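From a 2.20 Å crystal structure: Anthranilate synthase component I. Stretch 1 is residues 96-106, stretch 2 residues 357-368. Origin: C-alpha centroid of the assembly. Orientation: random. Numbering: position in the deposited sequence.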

# COMPACT_ATOMS: atom_id res chain seq x y z
N PHE A 96 17.97 15.37 14.37
CA PHE A 96 19.07 15.23 13.43
C PHE A 96 20.41 15.51 14.11
O PHE A 96 20.49 16.15 15.16
N VAL A 97 21.45 15.05 13.43
CA VAL A 97 22.84 15.34 13.77
C VAL A 97 23.46 15.99 12.55
O VAL A 97 23.48 15.40 11.46
N GLY A 98 23.92 17.23 12.71
CA GLY A 98 24.48 17.95 11.58
C GLY A 98 25.81 17.37 11.14
O GLY A 98 26.53 16.73 11.91
N TYR A 99 26.14 17.60 9.87
CA TYR A 99 27.42 17.16 9.33
C TYR A 99 28.57 17.60 10.21
O TYR A 99 29.51 16.83 10.46
N ASP A 100 28.50 18.82 10.74
CA ASP A 100 29.61 19.42 11.46
C ASP A 100 29.82 18.84 12.85
O ASP A 100 30.83 19.15 13.48
N MSE A 101 28.91 18.00 13.33
CA MSE A 101 29.14 17.32 14.59
C MSE A 101 30.44 16.51 14.58
O MSE A 101 31.11 16.39 15.60
N ILE A 102 30.81 15.96 13.41
CA ILE A 102 32.02 15.16 13.33
C ILE A 102 33.26 15.98 13.68
O ILE A 102 34.30 15.41 14.05
N SER A 103 33.18 17.31 13.61
CA SER A 103 34.30 18.15 14.01
C SER A 103 34.64 18.00 15.49
O SER A 103 35.76 18.33 15.89
N LEU A 104 33.70 17.51 16.30
CA LEU A 104 33.99 17.22 17.70
C LEU A 104 34.90 16.02 17.86
O LEU A 104 35.52 15.86 18.92
N TYR A 105 35.00 15.16 16.85
CA TYR A 105 35.74 13.92 16.98
C TYR A 105 36.82 13.75 15.93
O TYR A 105 37.66 12.84 16.07
N GLU A 106 36.86 14.60 14.91
CA GLU A 106 37.95 14.66 13.95
C GLU A 106 38.35 16.11 13.71
O GLU A 106 37.52 17.02 13.81
N ALA A 357 27.97 3.57 16.89
CA ALA A 357 27.60 3.31 15.50
C ALA A 357 27.49 4.62 14.72
O ALA A 357 27.91 4.70 13.56
N LEU A 358 26.93 5.65 15.36
CA LEU A 358 26.80 6.94 14.70
C LEU A 358 28.16 7.56 14.46
O LEU A 358 28.46 8.03 13.35
N LYS A 359 29.02 7.56 15.48
CA LYS A 359 30.34 8.15 15.31
C LYS A 359 31.19 7.36 14.32
O LYS A 359 32.06 7.93 13.66
N ALA A 360 30.94 6.05 14.18
CA ALA A 360 31.73 5.25 13.26
C ALA A 360 31.38 5.50 11.80
O ALA A 360 32.19 5.20 10.93
N THR A 361 30.18 6.05 11.51
CA THR A 361 29.71 6.19 10.14
C THR A 361 29.52 7.63 9.68
O THR A 361 29.45 7.86 8.47
N LEU A 362 29.41 8.59 10.59
CA LEU A 362 29.08 9.96 10.20
C LEU A 362 30.35 10.71 9.79
O LEU A 362 31.32 10.74 10.54
N PRO A 363 30.36 11.34 8.61
CA PRO A 363 29.28 11.33 7.62
C PRO A 363 29.53 10.26 6.58
O PRO A 363 30.66 9.78 6.44
N ALA A 364 28.48 9.90 5.85
CA ALA A 364 28.58 8.84 4.85
C ALA A 364 29.66 9.14 3.81
O ALA A 364 29.88 10.29 3.42
N GLY A 365 30.33 8.08 3.35
CA GLY A 365 31.33 8.23 2.31
C GLY A 365 30.80 8.92 1.06
O GLY A 365 31.52 9.68 0.42
N THR A 366 29.53 8.69 0.72
CA THR A 366 28.94 9.28 -0.48
C THR A 366 28.71 10.79 -0.37
O THR A 366 28.38 11.41 -1.38
N VAL A 367 28.87 11.39 0.80
CA VAL A 367 28.78 12.84 0.93
C VAL A 367 30.09 13.45 1.42
O VAL A 367 30.14 14.63 1.74
N SER A 368 31.17 12.66 1.48
CA SER A 368 32.43 13.19 1.97
C SER A 368 33.55 12.87 0.99
O SER A 368 33.93 13.71 0.17

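The most distinctive element of this contact is a lysine packed against a tyrosine face: CD of Lys359 sits over the Tyr105 ring, 3.6 Å from its centroid and 8° off the ring normal, a nearly ideal CH-pi arrangement. Both CA-to-CB bonds point toward the opposing stretch. Tyr105 adopts an m rotamer (chi2 -79°), while Lys359 runs m, t, m, t, and its chain leaves the ring on the CE1 side, so that a single water can join the two polar ends, accepting from NZ of Lys359 at 2.6 Å and donating to OH of Tyr105 at 3.2 Å. No direct hydrogen bond links the stretches, so this water supplies the polar connection between them, at a partly exposed part of the contact.

Deeper in, the packing is apolar and centres on Leu362, which has the largest area covered by the other stretch. Its t, p rotamer (chi1 177°, chi2 76°) sends CD2 to the junction of the strand and the 3-10 segment of stretch 1, where it meets CG1 of Val97 at 3.7 Å and, more loosely, CB of Met101, a selenomethionine, at 4.3 Å. Val97, a t rotamer pointing toward stretch 2, also uses its other methyl: CG2 of Val97 lies 4.0 Å from CD2 of Leu358, itself t, p. The valine thus touches two leucines four residues apart, and the backbone bond from Leu362 N to Leu358 O, 3.0 Å long, ties those leucines together.

Ile102 points toward stretch 2 from the 3-10 segment. Its t, p rotamer places CD1 just 3.3 Å from the carbonyl O of Leu362, a tight van der Waals approach to the backbone, while CG1 of Ile102 is 4.3 Å from CD of Pro363. The peptide bond before Pro363 is cis, and the proline ring, with a C-gamma endo pucker, also meets Tyr99. The CA-to-CB bond of Tyr99 is directed sideways, but the t rotamer (chi2 -89°) brings the end of the side chain nearer, so that CE2 of Tyr99 reaches CG of Pro363 at 3.6 Å. The approach is oblique to the aromatic ring.

Several other polar side chains bond within their own stretch. OG of Ser103 donates to O of Asp100 at 2.6 Å within the 3-10 segment, OG1 of Thr361 donates to O of Ala357 at 2.9 Å, and OG of Ser368 donates to O of Ala364 at 2.8 Å. Asp100 points away, and its carboxylate is satisfied elsewhere in the structure.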

# COMPACT_ATOMS: atom_id res chain seq x y z
CB PHE A 96 18.94 16.17 12.23
CG PHE A 96 19.14 17.61 12.57
CD1 PHE A 96 18.07 18.40 12.97
CD2 PHE A 96 20.40 18.19 12.50
CE1 PHE A 96 18.26 19.73 13.30
CE2 PHE A 96 20.58 19.52 12.83
CZ PHE A 96 19.51 20.29 13.23
CB VAL A 97 23.59 14.06 14.17
CG1 VAL A 97 25.05 14.33 14.40
CG2 VAL A 97 22.98 13.48 15.43
CB TYR A 99 27.57 17.73 7.92
CG TYR A 99 28.93 17.56 7.27
CD1 TYR A 99 29.92 18.53 7.43
CD2 TYR A 99 29.19 16.48 6.45
CE1 TYR A 99 31.17 18.40 6.82
CE2 TYR A 99 30.42 16.34 5.83
CZ TYR A 99 31.41 17.30 6.01
OH TYR A 99 32.62 17.15 5.40
CB ASP A 100 29.39 20.93 11.52
CG ASP A 100 29.23 21.52 10.13
OD1 ASP A 100 30.25 21.82 9.50
OD2 ASP A 100 28.07 21.64 9.66
CB MSE A 101 27.95 16.42 14.91
CG MSE A 101 26.74 17.20 15.40
SE MSE A 101 27.00 17.93 17.20
CE MSE A 101 27.33 16.24 18.12
CB ILE A 102 32.15 14.51 11.93
CG1 ILE A 102 33.19 13.38 11.95
CG2 ILE A 102 32.55 15.54 10.88
CD1 ILE A 102 32.89 12.28 12.96
CB SER A 103 34.02 19.62 13.69
OG SER A 103 32.99 20.13 14.52
CB LEU A 104 32.70 16.96 18.49
CG LEU A 104 31.69 18.09 18.60
CD1 LEU A 104 30.65 17.73 19.64
CD2 LEU A 104 32.38 19.40 18.95
CB TYR A 105 34.76 12.72 16.94
CG TYR A 105 33.59 12.91 17.88
CD1 TYR A 105 33.72 12.68 19.25
CD2 TYR A 105 32.36 13.36 17.41
CE1 TYR A 105 32.65 12.88 20.13
CE2 TYR A 105 31.28 13.55 18.27
CZ TYR A 105 31.43 13.31 19.63
OH TYR A 105 30.37 13.51 20.48
CB GLU A 106 37.57 14.02 12.61
CG GLU A 106 37.07 12.59 12.71
CD GLU A 106 38.17 11.61 13.11
OE1 GLU A 106 39.37 11.98 13.05
OE2 GLU A 106 37.82 10.47 13.50
CB ALA A 357 26.28 2.54 15.43
CB LEU A 358 25.92 7.86 15.55
CG LEU A 358 25.91 9.34 15.17
CD1 LEU A 358 25.46 9.46 13.74
CD2 LEU A 358 25.00 10.10 16.09
CB LYS A 359 31.04 8.25 16.66
CG LYS A 359 30.38 9.27 17.58
CD LYS A 359 31.27 9.68 18.71
CE LYS A 359 31.24 8.68 19.84
NZ LYS A 359 32.17 9.10 20.92
CB ALA A 360 31.56 3.76 13.56
CB THR A 361 28.36 5.46 9.96
OG1 THR A 361 27.42 5.93 10.93
CG2 THR A 361 28.53 3.96 10.12
CB LEU A 362 28.41 10.69 11.37
CG LEU A 362 28.05 12.16 11.19
CD1 LEU A 362 26.82 12.29 10.34
CD2 LEU A 362 27.85 12.82 12.55
CB PRO A 363 29.37 12.72 6.99
CG PRO A 363 30.86 12.98 6.99
CD PRO A 363 31.42 12.30 8.24
CB ALA A 364 27.23 8.67 4.17
CB THR A 366 27.61 8.59 -0.82
OG1 THR A 366 26.80 8.52 0.36
CG2 THR A 366 27.85 7.20 -1.34
CB VAL A 367 27.62 13.27 1.84
CG1 VAL A 367 26.30 12.77 1.28
CG2 VAL A 367 27.83 12.76 3.27
CB SER A 368 32.73 12.64 3.37
OG SER A 368 32.52 11.23 3.45
O HOH W 1 30.68 10.86 22.21